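Local coordinates for protein dioxygenase (Pseudomonas brassicacearum, PDB 5V2D) that probably cleaves the central double bond of lignin-derived stilbenes with molecular oxygen, using a non-haem iron held by four histidines, at residues A[142-147]-A[151-156]; A[367-372]-A[413-418]; A[407-412]-A[492-497]; A[425-430]-A[456-461]. All blocks are in the same frame, centred on the assembly; numbering follows the deposited sequence.

Contact 1 (A[142-147]-A[151-156]); sequences TSVIPH and LLALKE
Ser-143 to His-147 and Leu-151 to Leu-154 run antiparallel, their short axes 153° apart in direction and 4.5 Å apart at closest approach; Ser-143/Leu-154 and Ile-145/Leu-152 are the hydrogen-bonded pairs, Val-144/Ala-153 and Pro-146/Leu-151 the non-hydrogen-bonded ones. The ladder becomes irregular at Leu-154 O, which accepts from both Thr-142 N (3.0 Å) and Ser-143 N (3.2 Å). Two residues thus face one, a classic beta bulge. On one face of the hairpin, Ile-145 CG2 meets Leu-154 CD1 at 4.0 Å and also nears Leu-152 CB. The two strands form a tight hairpin in a four-stranded blade of the seven-bladed beta-propeller of the carotenoid cleavage oxygenase family, with 143-147 at the blade edge nearest the iron. On the other face, Val-144 CG1 touches Leu-151 CD2 at 4.0 Å; with Leu-151 CG swung anti to its own nitrogen (chi1 -169°), that methyl reaches over to the partner strand. Beyond the bulge, a water donates to Thr-142 OG1 (3.2 Å) and Glu-156 OE1 (2.8 Å) and accepts from Glu-156 N (2.9 Å). Glu-156 OE1 also bonds ND1 of His-239, an iron ligand, so this carboxylate is a second-shell residue fixing the rotation of that imidazole.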
# COMPACT_ATOMS: atom_id res chain seq x y z
N THR A 142 3.43 -4.38 -3.94
CA THR A 142 2.62 -3.60 -3.01
C THR A 142 3.25 -2.32 -2.54
O THR A 142 2.58 -1.25 -2.52
CB THR A 142 2.16 -4.48 -1.83
OG1 THR A 142 1.36 -5.54 -2.36
CG2 THR A 142 1.30 -3.72 -0.86
N SER A 143 4.53 -2.36 -2.17
CA SER A 143 5.23 -1.13 -1.78
C SER A 143 6.64 -1.13 -2.24
O SER A 143 7.21 -2.15 -2.60
CB SER A 143 5.31 -0.99 -0.24
OG SER A 143 4.02 -0.91 0.34
N VAL A 144 7.25 0.05 -2.16
CA VAL A 144 8.67 0.22 -2.41
C VAL A 144 9.25 1.09 -1.33
O VAL A 144 8.59 1.99 -0.83
CB VAL A 144 8.94 0.80 -3.83
CG1 VAL A 144 8.76 -0.24 -4.91
CG2 VAL A 144 8.03 2.00 -4.13
N ILE A 145 10.49 0.80 -0.92
CA ILE A 145 11.18 1.65 0.05
C ILE A 145 12.67 1.55 -0.15
O ILE A 145 13.16 0.47 -0.45
CB ILE A 145 10.79 1.25 1.49
CG1 ILE A 145 11.05 2.38 2.44
CG2 ILE A 145 11.53 -0.02 1.98
CD1 ILE A 145 10.52 2.14 3.82
N PRO A 146 13.41 2.67 -0.03
CA PRO A 146 14.88 2.57 -0.08
C PRO A 146 15.43 2.00 1.21
O PRO A 146 14.99 2.36 2.28
CB PRO A 146 15.37 4.06 -0.21
CG PRO A 146 14.17 4.82 -0.49
CD PRO A 146 13.01 4.06 0.13
N HIS A 147 16.40 1.11 1.10
CA HIS A 147 17.05 0.54 2.30
C HIS A 147 18.42 -0.01 1.91
O HIS A 147 18.58 -0.77 0.97
CB HIS A 147 16.17 -0.54 2.94
CG HIS A 147 16.90 -1.37 3.96
ND1 HIS A 147 17.21 -0.87 5.21
CD2 HIS A 147 17.43 -2.62 3.88
CE1 HIS A 147 17.86 -1.82 5.89
NE2 HIS A 147 18.02 -2.89 5.11
N LEU A 151 16.61 -0.36 -3.65
CA LEU A 151 15.16 -0.19 -3.53
C LEU A 151 14.54 -1.59 -3.25
O LEU A 151 14.83 -2.54 -3.97
CB LEU A 151 14.59 0.30 -4.86
CG LEU A 151 13.10 0.76 -4.72
CD1 LEU A 151 13.00 2.04 -3.94
CD2 LEU A 151 12.44 0.92 -6.06
N LEU A 152 13.74 -1.67 -2.19
CA LEU A 152 13.02 -2.92 -1.89
C LEU A 152 11.62 -2.82 -2.46
O LEU A 152 10.93 -1.81 -2.23
CB LEU A 152 12.90 -3.12 -0.42
CG LEU A 152 14.27 -3.36 0.28
CD1 LEU A 152 13.98 -3.55 1.76
CD2 LEU A 152 15.05 -4.50 -0.35
N ALA A 153 11.25 -3.78 -3.25
CA ALA A 153 9.89 -3.98 -3.73
C ALA A 153 9.30 -5.10 -2.91
O ALA A 153 9.85 -6.22 -2.81
CB ALA A 153 9.86 -4.36 -5.21
N LEU A 154 8.20 -4.79 -2.23
CA LEU A 154 7.70 -5.61 -1.15
C LEU A 154 6.28 -6.15 -1.44
O LEU A 154 5.42 -5.45 -1.99
CB LEU A 154 7.66 -4.84 0.12
CG LEU A 154 8.99 -4.19 0.52
CD1 LEU A 154 8.78 -2.66 0.65
CD2 LEU A 154 9.43 -4.75 1.86
N LYS A 155 6.04 -7.34 -0.92
CA LYS A 155 4.74 -7.87 -0.84
C LYS A 155 4.70 -8.89 0.31
O LYS A 155 5.59 -9.65 0.47
CB LYS A 155 4.53 -8.52 -2.14
CG LYS A 155 3.50 -9.51 -2.29
CD LYS A 155 2.23 -9.04 -2.37
CE LYS A 155 1.44 -10.01 -3.27
NZ LYS A 155 0.09 -9.30 -3.25
N GLU A 156 3.63 -8.84 1.07
CA GLU A 156 3.57 -9.41 2.41
C GLU A 156 3.52 -10.93 2.47
O GLU A 156 3.47 -11.50 3.57
CB GLU A 156 2.38 -8.83 3.19
CG GLU A 156 1.00 -9.31 2.67
CD GLU A 156 -0.11 -8.33 3.11
OE1 GLU A 156 0.04 -7.11 2.85
OE2 GLU A 156 -1.12 -8.78 3.72
O HOH W 1 1.40 -7.08 0.42

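Contact 2 (A[367-372]-A[413-418]); sequences TDYPCE and LLVHLN
Tyr-369 meets Val-415 with the tip of its side chain, across one face of a propeller blade. Strand 413-418 belongs to the sheet that holds 371-375, 387-392 and 424-427, while Tyr-369 and Thr-367 lie in the link entering that sheet from strand 364-365 of the preceding blade, so the link folds back over the blade it is about to join. From CB, the chi1 of 52° places Tyr-369 CG between backbone N and carbonyl carbon, and this turns the ring under Thr-367, two residues earlier. Midway along, Thr-367 CB sits 3.8 Å above the ring plane and over its centre. Toward the far end, Tyr-369 CZ lies 3.7 Å from Thr-367 CG2, the methyl leaning out along the same face. At the tip, Tyr-369 OH comes 3.4 Å from Val-415 CG1, the two side chains approaching from opposite directions, and Leu-417 CD1 stands farther off at 4.3 Å from OH. The hydroxyl is satisfied by Ser-424 OG on the adjoining strand, so its polar bond lies beside an otherwise apolar meeting. Thr-367 is held in turn: OG1 donates to Tyr-369 O on a lone pair in the carbonyl plane (2.8 Å) and bonds Leu-347 N of the preceding blade. Its other branch completes the contact, with Thr-367 CG2 touching Leu-417 CD2 at 3.8 Å.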
# COMPACT_ATOMS: atom_id res chain seq x y z
N THR A 367 -12.16 12.54 11.20
CA THR A 367 -12.80 13.19 10.07
C THR A 367 -14.22 12.69 10.08
O THR A 367 -14.57 11.68 10.72
CB THR A 367 -12.20 12.77 8.66
OG1 THR A 367 -12.41 11.35 8.33
CG2 THR A 367 -10.73 13.15 8.56
N ASP A 368 -15.07 13.35 9.35
CA ASP A 368 -16.42 12.83 9.17
C ASP A 368 -16.62 12.41 7.72
O ASP A 368 -17.74 12.35 7.26
CB ASP A 368 -17.43 13.88 9.63
CG ASP A 368 -17.41 15.13 8.78
OD1 ASP A 368 -16.51 15.31 7.90
OD2 ASP A 368 -18.34 15.94 8.97
N TYR A 369 -15.54 12.15 6.98
CA TYR A 369 -15.64 11.69 5.59
C TYR A 369 -14.73 10.47 5.40
O TYR A 369 -13.72 10.35 6.09
CB TYR A 369 -15.26 12.80 4.57
CG TYR A 369 -13.93 13.47 4.85
CD1 TYR A 369 -13.85 14.65 5.56
CD2 TYR A 369 -12.73 12.90 4.36
CE1 TYR A 369 -12.61 15.29 5.77
CE2 TYR A 369 -11.50 13.49 4.63
CZ TYR A 369 -11.44 14.69 5.30
OH TYR A 369 -10.21 15.26 5.53
N PRO A 370 -15.10 9.59 4.48
CA PRO A 370 -14.20 8.43 4.18
C PRO A 370 -12.97 8.90 3.43
O PRO A 370 -13.00 9.84 2.61
CB PRO A 370 -15.03 7.52 3.27
CG PRO A 370 -16.14 8.39 2.71
CD PRO A 370 -16.36 9.56 3.68
N CYS A 371 -11.89 8.22 3.69
CA CYS A 371 -10.61 8.50 3.12
C CYS A 371 -9.68 7.25 3.17
O CYS A 371 -9.96 6.29 3.85
CB CYS A 371 -9.97 9.67 3.88
SG CYS A 371 -9.82 9.40 5.65
N GLU A 372 -8.59 7.32 2.43
CA GLU A 372 -7.59 6.22 2.40
C GLU A 372 -6.29 6.76 1.78
O GLU A 372 -6.17 8.00 1.54
CB GLU A 372 -8.11 4.97 1.71
CG GLU A 372 -8.33 3.77 2.70
CD GLU A 372 -7.00 3.22 3.33
OE1 GLU A 372 -7.01 2.52 4.41
OE2 GLU A 372 -5.91 3.46 2.72
N LEU A 413 -10.62 13.63 -4.45
CA LEU A 413 -10.03 14.73 -3.69
C LEU A 413 -8.68 14.37 -3.11
O LEU A 413 -8.49 13.27 -2.58
CB LEU A 413 -10.92 15.05 -2.51
CG LEU A 413 -12.35 15.58 -2.79
CD1 LEU A 413 -13.16 15.64 -1.46
CD2 LEU A 413 -12.29 16.91 -3.53
N LEU A 414 -7.74 15.31 -3.19
CA LEU A 414 -6.45 15.19 -2.56
C LEU A 414 -6.48 16.18 -1.41
O LEU A 414 -6.63 17.39 -1.65
CB LEU A 414 -5.43 15.59 -3.57
CG LEU A 414 -3.98 15.25 -3.45
CD1 LEU A 414 -3.02 16.14 -4.18
CD2 LEU A 414 -3.46 14.45 -2.25
N VAL A 415 -6.27 15.70 -0.18
CA VAL A 415 -6.62 16.46 1.03
C VAL A 415 -5.44 16.65 1.98
O VAL A 415 -4.66 15.76 2.23
CB VAL A 415 -7.76 15.71 1.77
CG1 VAL A 415 -8.22 16.44 3.02
CG2 VAL A 415 -8.93 15.41 0.87
N HIS A 416 -5.33 17.84 2.55
CA HIS A 416 -4.43 18.12 3.71
C HIS A 416 -5.37 18.29 4.92
O HIS A 416 -6.16 19.21 4.94
CB HIS A 416 -3.61 19.41 3.49
CG HIS A 416 -2.74 19.81 4.63
ND1 HIS A 416 -1.91 20.91 4.55
CD2 HIS A 416 -2.50 19.26 5.83
CE1 HIS A 416 -1.24 21.06 5.68
NE2 HIS A 416 -1.62 20.09 6.51
N LEU A 417 -5.22 17.44 5.91
CA LEU A 417 -5.92 17.53 7.21
C LEU A 417 -5.02 18.11 8.28
O LEU A 417 -3.89 17.63 8.52
CB LEU A 417 -6.37 16.16 7.66
CG LEU A 417 -7.04 16.02 9.02
CD1 LEU A 417 -8.34 16.82 9.13
CD2 LEU A 417 -7.28 14.54 9.27
N ASN A 418 -5.50 19.18 8.93
CA ASN A 418 -4.86 19.79 10.11
C ASN A 418 -5.50 19.17 11.35
O ASN A 418 -6.69 19.46 11.65
CB ASN A 418 -5.08 21.31 10.10
CG ASN A 418 -4.36 22.02 11.21
OD1 ASN A 418 -4.15 21.47 12.32
ND2 ASN A 418 -4.11 23.25 11.02

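Contact 3 (A[407-412]-A[492-497]); sequences PFQFFN and MSLHGC. With FE (Fe (III) ion), chain E.
Gln-409 and Met-492 make the denser part of this contact, and even here no atoms come closer than 4.0 Å. Met-492 CE faces the glutamine backbone from one side, 4.0 Å from Gln-409 O and 4.1 Å from Gln-409 CB; a bend at chi2 of 63° curls the thioether toward that backbone. Leu-35, Tyr-36 and Phe-373 also pack on Met-492, which is buried. Segment 492-497 carries a ligand of the iron centre of this seven-bladed propeller family: His-495 NE2 binds iron at 2.1 Å, together with a water at 2.1 Å and His-188, His-239 and His-304. Glu-437 OE2 bonds His-495 ND1 and so fixes the turn of the imidazole. The glutamine arm is looser, for where Met-492 CE meets two atoms, Gln-409 NE2 meets one, Leu-494 CD2 at 4.0 Å, the side chains crossing at about a right angle. Gln-409 OE1 finds its polar partner in Tyr-36 OH. Gln-409 is partly exposed, as is Phe-408, whose ring face Gln-409 CG overlies with an offset toward the rim. The loop 407-412 makes a type II turn from Pro-407 to Phe-410, with Gln-409 at positive phi and only a weak Phe-410 N to Pro-407 O bond closing it.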
# COMPACT_ATOMS: atom_id res chain seq x y z
N PRO A 407 -14.89 3.44 -10.61
CA PRO A 407 -14.05 2.26 -10.35
C PRO A 407 -13.80 2.05 -8.90
O PRO A 407 -13.98 2.96 -8.12
CB PRO A 407 -12.78 2.55 -11.15
CG PRO A 407 -12.76 4.02 -11.33
CD PRO A 407 -14.16 4.52 -11.29
N PHE A 408 -13.34 0.88 -8.56
CA PHE A 408 -12.73 0.57 -7.28
C PHE A 408 -11.51 1.54 -7.02
O PHE A 408 -10.74 1.87 -7.90
CB PHE A 408 -12.24 -0.91 -7.33
CG PHE A 408 -11.59 -1.43 -6.07
CD1 PHE A 408 -10.28 -1.97 -6.11
CD2 PHE A 408 -12.29 -1.47 -4.86
CE1 PHE A 408 -9.67 -2.50 -4.95
CE2 PHE A 408 -11.68 -1.99 -3.71
CZ PHE A 408 -10.38 -2.52 -3.75
N GLN A 409 -11.35 1.93 -5.77
CA GLN A 409 -10.31 2.88 -5.29
C GLN A 409 -10.36 4.25 -6.12
O GLN A 409 -9.34 4.81 -6.48
CB GLN A 409 -8.93 2.21 -5.33
CG GLN A 409 -8.64 1.12 -4.25
CD GLN A 409 -7.31 0.36 -4.53
OE1 GLN A 409 -7.04 0.05 -5.73
NE2 GLN A 409 -6.41 0.14 -3.50
N PHE A 410 -11.56 4.74 -6.41
CA PHE A 410 -11.76 6.05 -6.98
C PHE A 410 -11.71 7.17 -5.91
O PHE A 410 -12.53 7.16 -4.99
CB PHE A 410 -13.12 6.11 -7.73
CG PHE A 410 -13.37 7.42 -8.42
CD1 PHE A 410 -14.17 8.36 -7.84
CD2 PHE A 410 -12.87 7.68 -9.63
CE1 PHE A 410 -14.44 9.58 -8.50
CE2 PHE A 410 -13.10 8.88 -10.26
CZ PHE A 410 -13.91 9.85 -9.66
N PHE A 411 -10.77 8.12 -6.03
CA PHE A 411 -10.63 9.17 -5.05
C PHE A 411 -10.56 10.48 -5.82
O PHE A 411 -9.65 10.68 -6.59
CB PHE A 411 -9.44 9.00 -4.16
CG PHE A 411 -9.45 7.73 -3.38
CD1 PHE A 411 -10.16 7.67 -2.19
CD2 PHE A 411 -8.73 6.63 -3.79
CE1 PHE A 411 -10.13 6.53 -1.38
CE2 PHE A 411 -8.74 5.47 -3.05
CZ PHE A 411 -9.43 5.39 -1.84
N ASN A 412 -11.56 11.35 -5.63
CA ASN A 412 -11.63 12.59 -6.41
C ASN A 412 -11.20 13.79 -5.64
O ASN A 412 -11.35 14.89 -6.16
CB ASN A 412 -13.04 12.80 -7.03
CG ASN A 412 -14.15 12.83 -6.00
OD1 ASN A 412 -13.88 12.72 -4.79
ND2 ASN A 412 -15.42 12.93 -6.49
N MET A 492 -3.49 2.14 -12.30
CA MET A 492 -3.62 2.33 -10.84
C MET A 492 -2.52 1.60 -10.15
O MET A 492 -2.20 0.49 -10.55
CB MET A 492 -5.02 1.93 -10.37
CG MET A 492 -5.29 2.11 -8.90
SD MET A 492 -5.15 3.87 -8.48
CE MET A 492 -5.48 3.88 -6.75
N SER A 493 -1.98 2.20 -9.11
CA SER A 493 -0.85 1.71 -8.37
C SER A 493 -1.25 1.36 -6.95
O SER A 493 -2.40 1.62 -6.47
CB SER A 493 0.31 2.72 -8.35
OG SER A 493 0.62 3.17 -9.70
N LEU A 494 -0.30 0.83 -6.24
CA LEU A 494 -0.39 0.72 -4.82
C LEU A 494 0.56 1.75 -4.20
O LEU A 494 0.41 2.96 -4.47
CB LEU A 494 -0.20 -0.73 -4.40
CG LEU A 494 -1.39 -1.65 -4.66
CD1 LEU A 494 -1.03 -3.15 -4.38
CD2 LEU A 494 -2.64 -1.24 -3.92
N HIS A 495 1.50 1.36 -3.37
CA HIS A 495 2.22 2.34 -2.57
C HIS A 495 3.50 2.87 -3.15
O HIS A 495 4.08 2.24 -4.02
CB HIS A 495 2.52 1.75 -1.17
CG HIS A 495 1.29 1.35 -0.47
ND1 HIS A 495 0.40 2.30 0.05
CD2 HIS A 495 0.77 0.12 -0.17
CE1 HIS A 495 -0.60 1.65 0.65
NE2 HIS A 495 -0.40 0.34 0.53
N GLY A 496 3.88 4.07 -2.73
CA GLY A 496 5.11 4.69 -3.23
C GLY A 496 5.89 5.35 -2.13
O GLY A 496 5.49 5.33 -0.92
N CYS A 497 7.00 5.98 -2.50
CA CYS A 497 7.84 6.64 -1.46
C CYS A 497 8.67 7.69 -2.15
O CYS A 497 8.88 7.68 -3.38
CB CYS A 497 8.77 5.66 -0.78
SG CYS A 497 10.02 4.94 -1.89
FE FE E . -1.16 -1.15 1.82
O HOH W 2 -2.32 -1.76 0.23

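Contact 4 (A[425-430]-A[456-461]); sequences DAWFPG and ALLNLI
Leu-458 points its two methyls at different partners, CD1 at Pro-429 and CD2 at Trp-427, and this fork defines the contact. With CG anti to the backbone N (chi1 171°), the leucine extends away from its strand toward segment 425-430. The branch ending in Leu-458 CD1 meets the pyrrolidine ring obliquely, 3.7 Å from Pro-429 CB and 3.9 Å from Pro-429 CG, so the methyl rests against one side of the proline. The other branch approaches the indole from its rim: Leu-458 CD2 stands 4.2 Å from Trp-427 CH2, near the ring plane, and the two side chains cross at about a right angle. This is an edge contact, not CH-pi packing over a face. The face is used within the other segment instead, where Pro-429 CA lies 3.6 Å above the indole plane of Trp-427, offset toward the rim. Trp-427 and Pro-429 thus pack on each other as well as on Leu-458, and apolar contact alone joins the two segments, with no hydrogen bond between them. In the propeller this is a junction between consecutive blades: Trp-427 ends strand 424-427, the last of its sheet, and Pro-429 lies in the link to strand 433-442 of the next, whose strand 452-460 carries Leu-458. Phe-435 of 433-442 touches both Pro-429 and Leu-458, while Leu-471 of strand 465-472 and Arg-483 of strand 482-486 pack against Trp-427.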
# COMPACT_ATOMS: atom_id res chain seq x y z
N ASP A 425 -8.15 21.00 3.76
CA ASP A 425 -7.86 21.88 2.61
C ASP A 425 -7.72 20.85 1.44
O ASP A 425 -6.80 20.03 1.48
CB ASP A 425 -6.50 22.54 2.90
CG ASP A 425 -5.96 23.50 1.72
OD1 ASP A 425 -6.80 23.86 0.81
OD2 ASP A 425 -4.68 23.98 1.67
N ALA A 426 -8.63 20.87 0.46
CA ALA A 426 -8.67 19.83 -0.57
C ALA A 426 -8.59 20.37 -1.97
O ALA A 426 -9.11 21.47 -2.25
CB ALA A 426 -9.95 19.00 -0.43
N TRP A 427 -7.97 19.61 -2.89
CA TRP A 427 -8.04 19.94 -4.30
C TRP A 427 -8.95 18.95 -5.02
O TRP A 427 -8.75 17.71 -4.93
CB TRP A 427 -6.64 20.01 -4.95
CG TRP A 427 -6.75 20.43 -6.38
CD1 TRP A 427 -7.36 21.55 -6.83
CD2 TRP A 427 -6.30 19.74 -7.55
NE1 TRP A 427 -7.29 21.62 -8.19
CE2 TRP A 427 -6.65 20.52 -8.66
CE3 TRP A 427 -5.57 18.57 -7.77
CZ2 TRP A 427 -6.35 20.16 -9.97
CZ3 TRP A 427 -5.27 18.23 -9.06
CH2 TRP A 427 -5.65 18.98 -10.13
N PHE A 428 -9.92 19.48 -5.76
CA PHE A 428 -10.76 18.68 -6.67
C PHE A 428 -10.28 18.92 -8.09
O PHE A 428 -10.16 20.09 -8.52
CB PHE A 428 -12.25 19.17 -6.57
CG PHE A 428 -13.20 18.50 -7.55
CD1 PHE A 428 -13.42 17.12 -7.49
CD2 PHE A 428 -13.89 19.24 -8.52
CE1 PHE A 428 -14.32 16.49 -8.33
CE2 PHE A 428 -14.79 18.62 -9.39
CZ PHE A 428 -15.00 17.22 -9.30
N PRO A 429 -9.96 17.86 -8.83
CA PRO A 429 -9.31 18.07 -10.14
C PRO A 429 -10.26 18.24 -11.31
O PRO A 429 -9.85 18.14 -12.44
CB PRO A 429 -8.51 16.77 -10.32
CG PRO A 429 -9.37 15.74 -9.72
CD PRO A 429 -9.94 16.43 -8.47
N GLY A 430 -11.55 18.38 -11.07
CA GLY A 430 -12.52 18.39 -12.13
C GLY A 430 -13.26 17.06 -12.13
O GLY A 430 -12.89 16.08 -11.45
N ALA A 456 1.41 13.51 -6.56
CA ALA A 456 0.60 12.33 -6.79
C ALA A 456 0.27 12.17 -8.25
O ALA A 456 0.18 13.16 -8.98
CB ALA A 456 -0.74 12.44 -6.03
N LEU A 457 0.04 10.96 -8.67
CA LEU A 457 -0.48 10.74 -9.98
C LEU A 457 -1.95 11.10 -10.02
O LEU A 457 -2.74 10.74 -9.13
CB LEU A 457 -0.37 9.25 -10.41
CG LEU A 457 1.07 8.84 -10.86
CD1 LEU A 457 1.08 7.34 -11.02
CD2 LEU A 457 1.51 9.49 -12.15
N LEU A 458 -2.28 11.81 -11.09
CA LEU A 458 -3.63 12.20 -11.43
C LEU A 458 -4.01 11.43 -12.70
O LEU A 458 -3.35 11.51 -13.73
CB LEU A 458 -3.71 13.72 -11.65
CG LEU A 458 -5.05 14.26 -12.24
CD1 LEU A 458 -6.13 14.07 -11.23
CD2 LEU A 458 -4.92 15.74 -12.65
N ASN A 459 -5.07 10.65 -12.58
CA ASN A 459 -5.61 9.87 -13.64
C ASN A 459 -6.76 10.70 -14.26
O ASN A 459 -7.75 10.96 -13.58
CB ASN A 459 -6.21 8.52 -13.14
CG ASN A 459 -5.33 7.81 -12.16
OD1 ASN A 459 -4.18 7.54 -12.47
ND2 ASN A 459 -5.86 7.60 -10.87
N LEU A 460 -6.62 11.04 -15.53
CA LEU A 460 -7.63 11.78 -16.25
C LEU A 460 -8.38 10.71 -17.00
O LEU A 460 -7.98 10.29 -18.10
CB LEU A 460 -7.00 12.79 -17.17
CG LEU A 460 -6.57 14.20 -16.73
CD1 LEU A 460 -7.25 14.72 -15.50
CD2 LEU A 460 -5.09 14.27 -16.50
N ILE A 461 -9.41 10.20 -16.38
CA ILE A 461 -9.92 8.91 -16.77
C ILE A 461 -10.84 8.91 -17.96
O ILE A 461 -10.98 7.85 -18.58
CB ILE A 461 -10.56 8.15 -15.62
CG1 ILE A 461 -11.69 8.89 -14.97
CG2 ILE A 461 -9.55 7.83 -14.56
CD1 ILE A 461 -12.33 8.05 -13.87

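Contacts 1 and 3 lie nearest the iron, their centres about 17 Å apart, and join directly through a probable hydrogen bond from His-495 N to Thr-142 O (2.9 Å); the side chain of Thr-142 is about 4 Å from the metal. Contact 2 reaches the same site through Glu-372, whose OE2 bonds His-304 ND1 and whose CB packs on Phe-411 CZ of contact 3 at 3.8 Å. Contacts 2 and 4, with centres about 13 Å apart, meet in one blade through strands 413-418 and 424-427 (His-416 N to Asp-425 O 2.8 Å, a probable hydrogen bond), contact 4 then reaching into the next. Contacts 3 and 4 touch where Asn-412 O approaches Phe-428 CD1 (3.3 Å).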